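PDB 4HIZ: endosialidase from Enterobacteria phage phi92, which cleaves internal alpha-2,8 and alpha-2,9 linkages of sialic acid polymers, acting as a trimeric phage glycosidase. Local coordinates for residues Met182-Arg187 / Phe262-Trp267; Leu33-Thr38 / Lys47-Val52; Thr283-Cys288 / Ile314-Leu319; Glu608-Leu613 / Ser632-Pro637. All coordinates share one frame; numbering follows the deposited sequence. Where two conformers were deposited one is given.

Contact 1 of 4, residues Met182-Arg187 / Phe262-Trp267; sequences MPYYRR and FGTRFW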
loop_
_atom_site.group_PDB
_atom_site.type_symbol
_atom_site.label_atom_id
_atom_site.label_comp_id
_atom_site.label_asym_id
_atom_site.label_seq_id
_atom_site.Cartn_x
_atom_site.Cartn_y
_atom_site.Cartn_z
ATOM N N MET A 182 17.237 16.332 19.258
ATOM C CA MET A 182 15.982 16.141 18.536
ATOM C C MET A 182 16.084 16.754 17.139
ATOM O O MET A 182 16.854 17.673 16.916
ATOM C CB MET A 182 14.839 16.849 19.275
ATOM C CG MET A 182 14.380 16.126 20.532
ATOM S SD MET A 182 13.781 14.431 20.207
ATOM C CE MET A 182 12.181 14.767 19.434
ATOM N N PRO A 183 15.281 16.258 16.186
ATOM C CA PRO A 183 15.171 16.976 14.915
ATOM C C PRO A 183 14.416 18.275 15.170
ATOM O O PRO A 183 13.287 18.249 15.663
ATOM C CB PRO A 183 14.330 16.008 14.042
ATOM C CG PRO A 183 13.686 15.070 14.995
ATOM C CD PRO A 183 14.398 15.072 16.272
ATOM N N TYR A 184 15.025 19.422 14.871
ATOM C CA TYR A 184 14.347 20.687 15.127
ATOM C C TYR A 184 14.863 21.750 14.209
ATOM O O TYR A 184 15.947 21.593 13.596
ATOM C CB TYR A 184 14.416 21.119 16.618
ATOM C CG TYR A 184 15.769 21.592 17.187
ATOM C CD1 TYR A 184 16.312 22.820 16.797
ATOM C CD2 TYR A 184 16.441 20.846 18.158
ATOM C CE1 TYR A 184 17.488 23.278 17.345
ATOM C CE2 TYR A 184 17.626 21.306 18.722
ATOM C CZ TYR A 184 18.149 22.516 18.281
ATOM O OH TYR A 184 19.341 23.015 18.813
ATOM N N TYR A 185 14.078 22.821 14.100
ATOM C CA TYR A 185 14.373 23.951 13.217
ATOM C C TYR A 185 14.295 25.235 14.051
ATOM O O TYR A 185 13.446 25.355 14.947
ATOM C CB TYR A 185 13.260 23.998 12.128
ATOM C CG TYR A 185 13.217 25.294 11.386
ATOM C CD1 TYR A 185 14.228 25.632 10.488
ATOM C CD2 TYR A 185 12.172 26.201 11.584
ATOM C CE1 TYR A 185 14.191 26.848 9.794
ATOM C CE2 TYR A 185 12.147 27.441 10.905
ATOM C CZ TYR A 185 13.144 27.743 10.011
ATOM O OH TYR A 185 13.105 28.954 9.334
ATOM N N ARG A 186 15.176 26.195 13.774
ATOM C CA ARG A 186 15.101 27.511 14.415
ATOM C C ARG A 186 15.324 28.565 13.351
ATOM O O ARG A 186 16.059 28.318 12.364
ATOM C CB ARG A 186 16.249 27.678 15.436
ATOM C CG ARG A 186 16.291 26.626 16.505
ATOM C CD ARG A 186 15.274 26.895 17.606
ATOM N NE ARG A 186 15.535 26.003 18.754
ATOM C CZ ARG A 186 16.376 26.263 19.773
ATOM N NH1 ARG A 186 17.036 27.420 19.868
ATOM N NH2 ARG A 186 16.547 25.355 20.749
ATOM N N ARG A 187 14.726 29.743 13.553
ATOM C CA ARG A 187 14.967 30.894 12.695
ATOM C C ARG A 187 15.461 32.069 13.548
ATOM O O ARG A 187 14.680 32.938 13.928
ATOM C CB ARG A 187 13.670 31.257 12.001
ATOM C CG ARG A 187 13.840 32.296 10.898
ATOM C CD ARG A 187 12.541 32.574 10.271
ATOM N NE ARG A 187 12.627 33.735 9.387
ATOM C CZ ARG A 187 12.054 34.917 9.633
ATOM N NH1 ARG A 187 12.184 35.896 8.763
ATOM N NH2 ARG A 187 11.348 35.122 10.739
ATOM N N PHE A 262 18.427 27.451 10.962
ATOM C CA PHE A 262 19.207 26.377 11.564
ATOM C C PHE A 262 18.370 25.113 11.667
ATOM O O PHE A 262 17.197 25.175 12.043
ATOM C CB PHE A 262 19.622 26.811 12.984
ATOM C CG PHE A 262 20.414 25.762 13.733
ATOM C CD1 PHE A 262 21.788 25.625 13.525
ATOM C CD2 PHE A 262 19.778 24.894 14.604
ATOM C CE1 PHE A 262 22.519 24.654 14.208
ATOM C CE2 PHE A 262 20.503 23.890 15.282
ATOM C CZ PHE A 262 21.873 23.787 15.085
ATOM N N GLY A 263 18.987 23.964 11.366
ATOM C CA GLY A 263 18.321 22.691 11.630
ATOM C C GLY A 263 19.320 21.699 12.204
ATOM O O GLY A 263 20.500 21.686 11.813
ATOM N N THR A 264 18.863 20.869 13.141
ATOM C CA THR A 264 19.687 19.740 13.495
ATOM C C THR A 264 19.562 18.679 12.392
ATOM O O THR A 264 18.636 18.730 11.551
ATOM C CB THR A 264 19.239 19.107 14.804
ATOM O OG1 THR A 264 17.878 18.702 14.670
ATOM C CG2 THR A 264 19.364 20.130 15.954
ATOM N N ARG A 265 20.477 17.721 12.419
ATOM C CA ARG A 265 20.417 16.531 11.569
ATOM C C ARG A 265 20.419 15.316 12.481
ATOM O O ARG A 265 21.465 14.708 12.743
ATOM C CB ARG A 265 21.606 16.497 10.599
ATOM C CG ARG A 265 21.608 17.699 9.615
ATOM C CD ARG A 265 22.654 17.508 8.531
ATOM N NE ARG A 265 24.002 17.869 8.994
ATOM C CZ ARG A 265 25.095 17.138 8.815
ATOM N NH1 ARG A 265 25.028 15.944 8.230
ATOM N NH2 ARG A 265 26.267 17.610 9.239
ATOM N N PHE A 266 19.235 14.996 13.008
ATOM C CA PHE A 266 19.058 13.911 13.958
ATOM C C PHE A 266 19.659 12.596 13.436
ATOM O O PHE A 266 20.366 11.879 14.148
ATOM C CB PHE A 266 17.539 13.736 14.203
ATOM C CG PHE A 266 17.161 12.483 15.006
ATOM C CD1 PHE A 266 17.153 12.514 16.379
ATOM C CD2 PHE A 266 16.755 11.309 14.358
ATOM C CE1 PHE A 266 16.766 11.382 17.137
ATOM C CE2 PHE A 266 16.378 10.173 15.093
ATOM C CZ PHE A 266 16.356 10.207 16.474
ATOM N N TRP A 267 19.350 12.270 12.193
ATOM C CA TRP A 267 19.744 10.997 11.619
ATOM C C TRP A 267 21.203 10.898 11.248
ATOM O O TRP A 267 21.684 9.790 10.994
ATOM C CB TRP A 267 18.858 10.667 10.380
ATOM C CG TRP A 267 17.384 10.472 10.740
ATOM C CD1 TRP A 267 16.789 9.305 11.145
ATOM C CD2 TRP A 267 16.355 11.481 10.781
ATOM N NE1 TRP A 267 15.450 9.524 11.412
ATOM C CE2 TRP A 267 15.157 10.844 11.184
ATOM C CE3 TRP A 267 16.333 12.853 10.514
ATOM C CZ2 TRP A 267 13.947 11.524 11.310
ATOM C CZ3 TRP A 267 15.110 13.543 10.621
ATOM C CH2 TRP A 267 13.933 12.872 11.022
#
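Antiparallel pairing of strand 185-186 with 262-264 forms the root of a beta excursion inserted into the propeller, where the chain leaves strand 172-181 and later returns toward strand 272-275. R186 and F262 are a hydrogen-bonded pair, with R186 N 2.8 Å from F262 O and F262 N 2.9 Å from R186 O. Past the non-hydrogen-bonded pair Y185-G263, T264 N gives to Y184 O, and from there a side chain takes over. T264 OG1, placed between its own backbone N and carbonyl carbon (chi1 58°), donates to an in-plane lone pair of M182 O at 2.7 Å and accepts from Y184 N at 2.9 Å, so one hydroxyl serves two backbone atoms. The methyl of the same residue, CG2, lies over one face of the Y184 ring, 3.6 Å from its centroid, in a CH-pi contact. CE1 of Y184 meets the edge of the F262 ring, 3.7 Å from CE2, with the planes 41° apart; Y184 OH bonds to H208 O. Further along, P183 and F266 lie side by side, P183 CD 3.8 Å from F266 CD1. W267 stacks on H510 of the second subunit, whose W497 also packs on P183. The pair edges the antiparallel sheet of the inserted domain where the chain enters and leaves it, consistent with the beta-barrel insertion of related phage endosialidases.

Contact 2 of 4, residues Leu33-Thr38 / Lys47-Val52; sequences LTFKVT and KNAAFV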
loop_
_atom_site.group_PDB
_atom_site.type_symbol
_atom_site.label_atom_id
_atom_site.label_comp_id
_atom_site.label_asym_id
_atom_site.label_seq_id
_atom_site.Cartn_x
_atom_site.Cartn_y
_atom_site.Cartn_z
ATOM N N LEU A 33 -25.969 11.813 31.391
ATOM C CA LEU A 33 -26.379 11.281 32.677
ATOM C C LEU A 33 -26.054 9.783 32.766
ATOM O O LEU A 33 -25.767 9.120 31.744
ATOM C CB LEU A 33 -27.878 11.552 32.893
ATOM C CG LEU A 33 -28.159 13.069 32.897
ATOM C CD1 LEU A 33 -29.665 13.364 32.910
ATOM C CD2 LEU A 33 -27.391 13.803 34.075
ATOM N N THR A 34 -26.098 9.252 33.982
ATOM C CA THR A 34 -25.666 7.883 34.248
ATOM C C THR A 34 -26.799 7.060 34.875
ATOM O O THR A 34 -27.456 7.505 35.818
ATOM C CB THR A 34 -24.438 7.899 35.173
ATOM O OG1 THR A 34 -23.370 8.608 34.523
ATOM C CG2 THR A 34 -23.988 6.502 35.463
ATOM N N PHE A 35 -27.049 5.881 34.316
ATOM C CA PHE A 35 -28.085 4.984 34.829
ATOM C C PHE A 35 -27.429 3.857 35.614
ATOM O O PHE A 35 -26.353 3.422 35.249
ATOM C CB PHE A 35 -28.853 4.356 33.662
ATOM C CG PHE A 35 -29.518 5.364 32.773
ATOM C CD1 PHE A 35 -30.761 5.886 33.112
ATOM C CD2 PHE A 35 -28.903 5.785 31.608
ATOM C CE1 PHE A 35 -31.377 6.824 32.307
ATOM C CE2 PHE A 35 -29.517 6.729 30.777
ATOM C CZ PHE A 35 -30.755 7.249 31.131
ATOM N N LYS A 36 -28.105 3.345 36.640
ATOM C CA LYS A 36 -27.643 2.150 37.335
ATOM C C LYS A 36 -28.484 0.995 36.829
ATOM O O LYS A 36 -29.706 1.028 36.910
ATOM C CB LYS A 36 -27.811 2.289 38.843
ATOM C CG LYS A 36 -27.189 3.567 39.374
ATOM C CD LYS A 36 -26.562 3.367 40.743
ATOM C CE LYS A 36 -25.951 4.672 41.257
ATOM N NZ LYS A 36 -25.148 5.366 40.192
ATOM N N VAL A 37 -27.834 -0.010 36.274
ATOM C CA VAL A 37 -28.602 -1.019 35.564
ATOM C C VAL A 37 -28.324 -2.391 36.118
ATOM O O VAL A 37 -27.262 -2.664 36.673
ATOM C CB VAL A 37 -28.317 -1.025 34.050
ATOM C CG1 VAL A 37 -28.715 0.314 33.424
ATOM C CG2 VAL A 37 -26.828 -1.374 33.773
ATOM N N THR A 38 -29.314 -3.261 35.967
ATOM C CA THR A 38 -29.203 -4.635 36.417
ATOM C C THR A 38 -28.421 -5.506 35.414
ATOM O O THR A 38 -27.796 -6.518 35.768
ATOM C CB THR A 38 -30.628 -5.215 36.566
ATOM O OG1 THR A 38 -31.313 -5.095 35.304
ATOM C CG2 THR A 38 -31.420 -4.441 37.630
ATOM N N LYS A 47 -27.123 7.677 22.929
ATOM C CA LYS A 47 -25.958 8.553 22.912
ATOM C C LYS A 47 -25.891 9.330 24.208
ATOM O O LYS A 47 -26.884 9.454 24.932
ATOM C CB LYS A 47 -25.991 9.535 21.728
ATOM C CG LYS A 47 -27.033 10.642 21.845
ATOM C CD LYS A 47 -26.766 11.766 20.834
ATOM C CE LYS A 47 -27.874 12.818 20.886
ATOM N NZ LYS A 47 -27.682 13.905 19.895
ATOM N N ASN A 48 -24.696 9.813 24.512
ATOM C CA ASN A 48 -24.477 10.651 25.692
ATOM C C ASN A 48 -24.968 9.993 26.987
ATOM O O ASN A 48 -25.532 10.662 27.847
ATOM C CB ASN A 48 -25.180 11.996 25.506
ATOM C CG ASN A 48 -24.763 12.697 24.218
ATOM O OD1 ASN A 48 -23.680 12.455 23.683
ATOM N ND2 ASN A 48 -25.620 13.572 23.724
ATOM N N ALA A 49 -24.730 8.694 27.142
ATOM C CA ALA A 49 -25.263 7.983 28.291
ATOM C C ALA A 49 -24.192 7.083 28.873
ATOM O O ALA A 49 -23.290 6.627 28.155
ATOM C CB ALA A 49 -26.495 7.136 27.856
ATOM N N ALA A 50 -24.295 6.802 30.165
ATOM C CA ALA A 50 -23.420 5.803 30.775
ATOM C C ALA A 50 -24.204 4.916 31.731
ATOM O O ALA A 50 -25.235 5.336 32.271
ATOM C CB ALA A 50 -22.281 6.469 31.498
ATOM N N PHE A 51 -23.690 3.705 31.953
ATOM C CA PHE A 51 -24.428 2.680 32.692
ATOM C C PHE A 51 -23.517 2.058 33.737
ATOM O O PHE A 51 -22.475 1.499 33.402
ATOM C CB PHE A 51 -24.918 1.592 31.718
ATOM C CG PHE A 51 -25.664 2.163 30.538
ATOM C CD1 PHE A 51 -27.002 2.491 30.648
ATOM C CD2 PHE A 51 -25.005 2.429 29.335
ATOM C CE1 PHE A 51 -27.691 3.057 29.560
ATOM C CE2 PHE A 51 -25.682 3.004 28.259
ATOM C CZ PHE A 51 -27.027 3.321 28.381
ATOM N N VAL A 52 -23.899 2.163 35.003
ATOM C CA VAL A 52 -23.124 1.514 36.074
ATOM C C VAL A 52 -23.653 0.106 36.273
ATOM O O VAL A 52 -24.858 -0.102 36.507
ATOM C CB VAL A 52 -23.240 2.261 37.398
ATOM C CG1 VAL A 52 -22.340 1.577 38.454
ATOM C CG2 VAL A 52 -22.854 3.723 37.192
#
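F35 and F51 lie side by side and point the same way, their ring planes 19° apart but slid so far that they barely overlap; F35 CD2 comes 3.6 Å from F51 CE1. The edge of the F35 ring also meets A49 CB, and V37 CG1 reaches F51 CD1 at 3.9 Å. On the other face, T34 CG2, anti to its backbone N, presses against V52 CG2 at 3.5 Å, a tight methyl contact, while the bent chain of K36 lies alongside V52. A parallel backbone ladder sets this spacing. F35 uses both its N and its O toward the neighbouring strand, to the residues flanking F51: its N gives to A50 O at 2.8 Å, and its O receives V52 N, also at 2.8 Å. V37 N then gives to V52 O at 3.0 Å in an almost straight bond (177°). Further out, F46 meets the F51 ring edge-to-face, A50 and V52 rest on T62 of strand 61-64, and the corner at N48 is tied by its ND2 to D29 OD1. Strand 33-36 is an outermost strand, within this chain, of a mixed sheet, a parallel edge pair joining the N-terminal extension, through strand 61-64, to antiparallel strands that probably form a propeller blade.

Contact 3 of 4, residues Thr283-Cys288 / Ile314-Leu319; sequences TNADLC and ISPRRL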
loop_
_atom_site.group_PDB
_atom_site.type_symbol
_atom_site.label_atom_id
_atom_site.label_comp_id
_atom_site.label_asym_id
_atom_site.label_seq_id
_atom_site.Cartn_x
_atom_site.Cartn_y
_atom_site.Cartn_z
ATOM N N THR A 283 20.970 -11.449 41.269
ATOM C CA THR A 283 20.294 -12.152 42.346
ATOM C C THR A 283 20.281 -11.340 43.647
ATOM O O THR A 283 19.636 -11.733 44.621
ATOM C CB THR A 283 20.891 -13.548 42.581
ATOM O OG1 THR A 283 22.298 -13.419 42.760
ATOM C CG2 THR A 283 20.612 -14.435 41.357
ATOM N N ASN A 284 20.973 -10.197 43.640
ATOM C CA ASN A 284 20.904 -9.218 44.726
ATOM C C ASN A 284 19.673 -8.356 44.545
ATOM O O ASN A 284 19.643 -7.552 43.607
ATOM C CB ASN A 284 22.135 -8.331 44.656
ATOM C CG ASN A 284 22.234 -7.347 45.820
ATOM O OD1 ASN A 284 21.238 -7.002 46.444
ATOM N ND2 ASN A 284 23.452 -6.871 46.100
ATOM N N ALA A 285 18.679 -8.497 45.427
ATOM C CA ALA A 285 17.412 -7.770 45.297
ATOM C C ALA A 285 17.592 -6.242 45.258
ATOM O O ALA A 285 16.739 -5.517 44.739
ATOM C CB ALA A 285 16.447 -8.158 46.427
ATOM N N ASP A 286 18.684 -5.750 45.832
ATOM C CA ASP A 286 18.912 -4.323 45.871
ATOM C C ASP A 286 19.595 -3.783 44.621
ATOM O O ASP A 286 19.699 -2.554 44.452
ATOM C CB ASP A 286 19.755 -3.957 47.108
ATOM C CG ASP A 286 18.979 -4.070 48.402
ATOM O OD1 ASP A 286 17.783 -3.756 48.436
ATOM O OD2 ASP A 286 19.600 -4.415 49.430
ATOM N N LEU A 287 20.089 -4.672 43.763
ATOM C CA LEU A 287 20.661 -4.225 42.495
ATOM C C LEU A 287 19.784 -4.619 41.330
ATOM O O LEU A 287 19.786 -3.918 40.302
ATOM C CB LEU A 287 22.028 -4.861 42.275
ATOM C CG LEU A 287 23.066 -4.425 43.292
ATOM C CD1 LEU A 287 24.389 -5.150 43.022
ATOM C CD2 LEU A 287 23.219 -2.928 43.189
ATOM N N CYS A 288 19.090 -5.746 41.446
ATOM C CA CYS A 288 18.342 -6.314 40.294
ATOM C C CYS A 288 17.404 -5.283 39.642
ATOM O O CYS A 288 16.641 -4.587 40.324
ATOM C CB CYS A 288 17.518 -7.569 40.724
ATOM S SG CYS A 288 16.776 -8.462 39.321
ATOM N N ILE A 314 13.490 -10.941 42.125
ATOM C CA ILE A 314 14.044 -11.404 43.411
ATOM C C ILE A 314 13.236 -10.804 44.564
ATOM O O ILE A 314 13.067 -9.598 44.630
ATOM C CB ILE A 314 15.500 -10.910 43.588
ATOM C CG1 ILE A 314 16.344 -11.133 42.321
ATOM C CG2 ILE A 314 16.144 -11.549 44.834
ATOM C CD1 ILE A 314 16.502 -12.593 41.890
ATOM N N SER A 315 12.709 -11.621 45.468
ATOM C CA SER A 315 12.086 -11.051 46.656
ATOM C C SER A 315 13.216 -10.616 47.582
ATOM O O SER A 315 14.186 -11.332 47.720
ATOM C CB SER A 315 11.219 -12.065 47.400
ATOM O OG SER A 315 10.049 -12.325 46.666
ATOM N N PRO A 316 13.080 -9.460 48.233
ATOM C CA PRO A 316 11.951 -8.519 48.212
ATOM C C PRO A 316 11.974 -7.654 46.953
ATOM O O PRO A 316 13.041 -7.239 46.512
ATOM C CB PRO A 316 12.191 -7.668 49.469
ATOM C CG PRO A 316 13.694 -7.675 49.618
ATOM C CD PRO A 316 14.132 -9.058 49.185
ATOM N N ARG A 317 10.800 -7.407 46.376
ATOM C CA ARG A 317 10.726 -6.515 45.209
ATOM C C ARG A 317 11.158 -5.100 45.571
ATOM O O ARG A 317 11.044 -4.674 46.734
ATOM C CB ARG A 317 9.295 -6.448 44.674
ATOM C CG ARG A 317 8.825 -7.745 44.051
ATOM C CD ARG A 317 7.650 -7.527 43.125
ATOM N NE ARG A 317 7.246 -8.827 42.633
ATOM C CZ ARG A 317 6.536 -9.017 41.555
ATOM N NH1 ARG A 317 6.147 -7.964 40.845
ATOM N NH2 ARG A 317 6.225 -10.256 41.192
ATOM N N ARG A 318 11.644 -4.358 44.572
ATOM C CA ARG A 318 11.848 -2.914 44.712
ATOM C C ARG A 318 11.168 -2.246 43.525
ATOM O O ARG A 318 11.154 -2.816 42.436
ATOM C CB ARG A 318 13.330 -2.532 44.687
ATOM C CG ARG A 318 14.058 -2.636 46.055
ATOM C CD ARG A 318 14.373 -4.064 46.359
ATOM N NE ARG A 318 15.147 -4.175 47.617
ATOM C CZ ARG A 318 14.590 -4.255 48.817
ATOM N NH1 ARG A 318 13.261 -4.244 48.914
ATOM N NH2 ARG A 318 15.357 -4.364 49.917
ATOM N N LEU A 319 10.594 -1.070 43.734
ATOM C CA LEU A 319 9.984 -0.348 42.611
ATOM C C LEU A 319 10.215 1.123 42.885
ATOM O O LEU A 319 10.082 1.584 44.036
ATOM C CB LEU A 319 8.492 -0.657 42.599
ATOM C CG LEU A 319 7.721 -0.017 41.431
ATOM C CD1 LEU A 319 6.557 -0.939 40.952
ATOM C CD2 LEU A 319 7.184 1.380 41.771
#
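R318 reaches from the start of strand 318-324 to A285 and D286, and its CB already points toward them. CG, anti to the carbonyl carbon, stands 4.1 Å from A285 O. The chain bends at the next bond (chi2 78°), which puts CD only 3.2 Å from that same oxygen. In a salt bridge, NE and NH2 then both donate to one carboxylate atom: D286 OD1 lies 2.8 Å from NE and 2.9 Å from NH2, close to the guanidinium plane, and the two flat groups are just 14° from coplanar. The remaining nitrogen, NH1, turns back to its own chain and bonds to R317 O, approaching from above that carbonyl plane. P316 CG covers one guanidinium face near its rim. P316, preceded by a cis peptide, belongs to the turn between strands 304-311 and 318-324 of one antiparallel propeller blade, whereas D286 lies in the loop leading into strand 291-297, the first strand of that blade and one of its two edge strands. This loop is held in shape by an Asx turn: N284 OD1 accepts from D286 N at 2.9 Å, and N284 O accepts from the N atoms of both L287 and C288. A285 CB fits against the turn, 3.7 Å from P316 CD and 3.8 Å from I314 CG2. On the other branch of the isoleucine, I314 CG1 meets C288 SG at 4.0 Å.

Contact 4 of 4, residues Glu608-Leu613 / Ser632-Pro637; sequences EQRLIL and SNHTYP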
loop_
_atom_site.group_PDB
_atom_site.type_symbol
_atom_site.label_atom_id
_atom_site.label_comp_id
_atom_site.label_asym_id
_atom_site.label_seq_id
_atom_site.Cartn_x
_atom_site.Cartn_y
_atom_site.Cartn_z
ATOM N N GLU A 608 18.100 -28.819 -22.466
ATOM C CA GLU A 608 18.549 -27.511 -22.955
ATOM C C GLU A 608 19.415 -26.771 -21.943
ATOM O O GLU A 608 19.989 -25.720 -22.279
ATOM C CB GLU A 608 17.354 -26.597 -23.251
ATOM C CG GLU A 608 16.470 -27.124 -24.391
ATOM C CD GLU A 608 17.055 -26.846 -25.770
ATOM O OE1 GLU A 608 17.703 -25.811 -25.975
ATOM O OE2 GLU A 608 16.839 -27.662 -26.679
ATOM N N GLN A 609 19.503 -27.296 -20.723
ATOM C CA GLN A 609 20.034 -26.520 -19.580
ATOM C C GLN A 609 21.370 -25.827 -19.859
ATOM O O GLN A 609 22.408 -26.492 -20.049
ATOM C CB GLN A 609 20.218 -27.409 -18.347
ATOM C CG GLN A 609 20.635 -26.590 -17.111
ATOM C CD GLN A 609 20.986 -27.499 -15.936
ATOM O OE1 GLN A 609 21.461 -28.620 -16.132
ATOM N NE2 GLN A 609 20.746 -27.024 -14.717
ATOM N N ARG A 610 21.343 -24.491 -19.835
ATOM C CA ARG A 610 22.574 -23.728 -20.013
ATOM C C ARG A 610 22.346 -22.268 -19.667
ATOM O O ARG A 610 21.205 -21.764 -19.670
ATOM C CB ARG A 610 23.056 -23.838 -21.468
ATOM C CG ARG A 610 22.113 -23.155 -22.503
ATOM C CD ARG A 610 22.482 -23.669 -23.887
ATOM N NE ARG A 610 21.784 -23.018 -25.004
ATOM C CZ ARG A 610 20.568 -23.346 -25.423
ATOM N NH1 ARG A 610 19.839 -24.286 -24.790
ATOM N NH2 ARG A 610 20.080 -22.731 -26.500
ATOM N N LEU A 611 23.453 -21.607 -19.370
ATOM C CA LEU A 611 23.449 -20.172 -19.113
ATOM C C LEU A 611 24.146 -19.500 -20.300
ATOM O O LEU A 611 25.230 -19.932 -20.701
ATOM C CB LEU A 611 24.218 -19.879 -17.800
ATOM C CG LEU A 611 24.279 -18.384 -17.405
ATOM C CD1 LEU A 611 22.893 -17.780 -17.113
ATOM C CD2 LEU A 611 25.234 -18.145 -16.200
ATOM N N ILE A 612 23.528 -18.461 -20.870
ATOM C CA ILE A 612 24.115 -17.785 -22.047
ATOM C C ILE A 612 24.417 -16.330 -21.670
ATOM O O ILE A 612 23.513 -15.555 -21.356
ATOM C CB ILE A 612 23.184 -17.787 -23.285
ATOM C CG1 ILE A 612 22.711 -19.223 -23.575
ATOM C CG2 ILE A 612 23.941 -17.183 -24.495
ATOM C CD1 ILE A 612 21.658 -19.269 -24.714
ATOM N N LEU A 613 25.685 -15.961 -21.706
ATOM C CA LEU A 613 26.094 -14.591 -21.412
ATOM C C LEU A 613 26.330 -13.927 -22.746
ATOM O O LEU A 613 27.065 -14.461 -23.570
ATOM C CB LEU A 613 27.392 -14.601 -20.615
ATOM C CG LEU A 613 27.331 -15.382 -19.302
ATOM C CD1 LEU A 613 28.736 -15.679 -18.861
ATOM C CD2 LEU A 613 26.603 -14.558 -18.251
ATOM N N SER A 632 24.655 -29.884 -16.313
ATOM C CA SER A 632 24.773 -31.341 -16.253
ATOM C C SER A 632 23.601 -32.071 -16.906
ATOM O O SER A 632 23.719 -33.266 -17.246
ATOM C CB SER A 632 24.924 -31.757 -14.786
ATOM O OG SER A 632 23.753 -31.419 -14.047
ATOM N N ASN A 633 22.478 -31.375 -17.074
ATOM C CA ASN A 633 21.311 -32.014 -17.717
ATOM C C ASN A 633 21.281 -31.819 -19.222
ATOM O O ASN A 633 20.463 -32.428 -19.903
ATOM C CB ASN A 633 20.001 -31.488 -17.131
ATOM C CG ASN A 633 19.824 -31.870 -15.699
ATOM O OD1 ASN A 633 19.352 -32.952 -15.415
ATOM N ND2 ASN A 633 20.219 -31.001 -14.781
ATOM N N HIS A 634 22.190 -30.998 -19.753
ATOM C CA HIS A 634 22.193 -30.737 -21.178
ATOM C C HIS A 634 22.458 -32.029 -21.986
ATOM O O HIS A 634 23.132 -32.937 -21.503
ATOM C CB HIS A 634 23.295 -29.718 -21.501
ATOM C CG HIS A 634 23.162 -29.114 -22.860
ATOM N ND1 HIS A 634 23.592 -29.750 -24.006
ATOM C CD2 HIS A 634 22.643 -27.926 -23.257
ATOM C CE1 HIS A 634 23.326 -28.984 -25.053
ATOM N NE2 HIS A 634 22.763 -27.865 -24.622
ATOM N N THR A 635 21.931 -32.110 -23.203
ATOM C CA THR A 635 22.292 -33.201 -24.113
ATOM C C THR A 635 23.797 -33.508 -24.151
ATOM O O THR A 635 24.204 -34.687 -24.202
ATOM C CB THR A 635 21.850 -32.841 -25.540
ATOM O OG1 THR A 635 20.441 -32.645 -25.533
ATOM C CG2 THR A 635 22.212 -33.948 -26.535
ATOM N N TYR A 636 24.610 -32.445 -24.148
ATOM C CA TYR A 636 26.065 -32.561 -24.073
ATOM C C TYR A 636 26.494 -31.931 -22.750
ATOM O O TYR A 636 26.805 -30.746 -22.679
ATOM C CB TYR A 636 26.712 -31.836 -25.256
ATOM C CG TYR A 636 26.192 -32.346 -26.577
ATOM C CD1 TYR A 636 26.597 -33.580 -27.065
ATOM C CD2 TYR A 636 25.302 -31.594 -27.338
ATOM C CE1 TYR A 636 26.125 -34.066 -28.287
ATOM C CE2 TYR A 636 24.815 -32.079 -28.560
ATOM C CZ TYR A 636 25.233 -33.310 -29.025
ATOM O OH TYR A 636 24.755 -33.787 -30.228
ATOM N N PRO A 637 26.486 -32.723 -21.680
ATOM C CA PRO A 637 26.643 -32.128 -20.351
ATOM C C PRO A 637 27.965 -31.372 -20.169
ATOM O O PRO A 637 29.027 -31.809 -20.645
ATOM C CB PRO A 637 26.642 -33.350 -19.400
ATOM C CG PRO A 637 26.055 -34.435 -20.171
ATOM C CD PRO A 637 26.272 -34.180 -21.625
#
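The backbones come closest where Q609 leads into strand 610-614, its CA 5.0 Å from H634 CA in the loop that follows strand 626-630. From there the Q609 side chain, CG anti to the backbone N (chi1 -174°), extends to deliver OE1 to N633. Two donors of that one residue hold the oxygen: N633 N, at 3.1 Å, lies almost in line with the C=O bond, while N633 ND2, at 3.0 Å, comes from above the amide plane, the two amides being turned 47° against each other. The other end of the glutamine amide, NE2, bonds to K599 O. H634 brings the edge of its imidazole to the opposing backbone, CD2 lying 3.5 Å from Q609 O and 3.6 Å from E608 O. Its rotation is fixed further by ND1, which accepts from Y636 N at 2.9 Å in the ring plane, and by stacking on Y630. R610 NH1 bonds to both the backbone O and OE1 of E608, each at 2.9 Å, the latter as a salt bridge that lies near the H634 ring. R610 also makes a cation-pi contact with Y594 of the third subunit, and S632 OG bonds to D623 O of the second. With residues 610-613 pairing in parallel with a strand of the third subunit, the arrangement is typical of the interwoven beta stalks of trimeric phage fibres.

Overall arrangement
The four contacts follow one another along the chain, none nesting in or crossing another. Contact 2 closes first, a short loop in the N-terminal extension. Contact 1 then spans the inserted beta excursion, bringing its two ends together beside the propeller, about 50 Å from contact 2 between centres. Contact 3 follows within the same propeller domain, fastening the loop that enters a blade to a turn of that blade; its centre is about 41 Å from that of contact 1. Contact 4 closes last, in the C-terminal region, its centre about 79 Å from that of contact 2 and on the opposite side of the chain's centre. Contacts 1 and 4 also touch the second subunit.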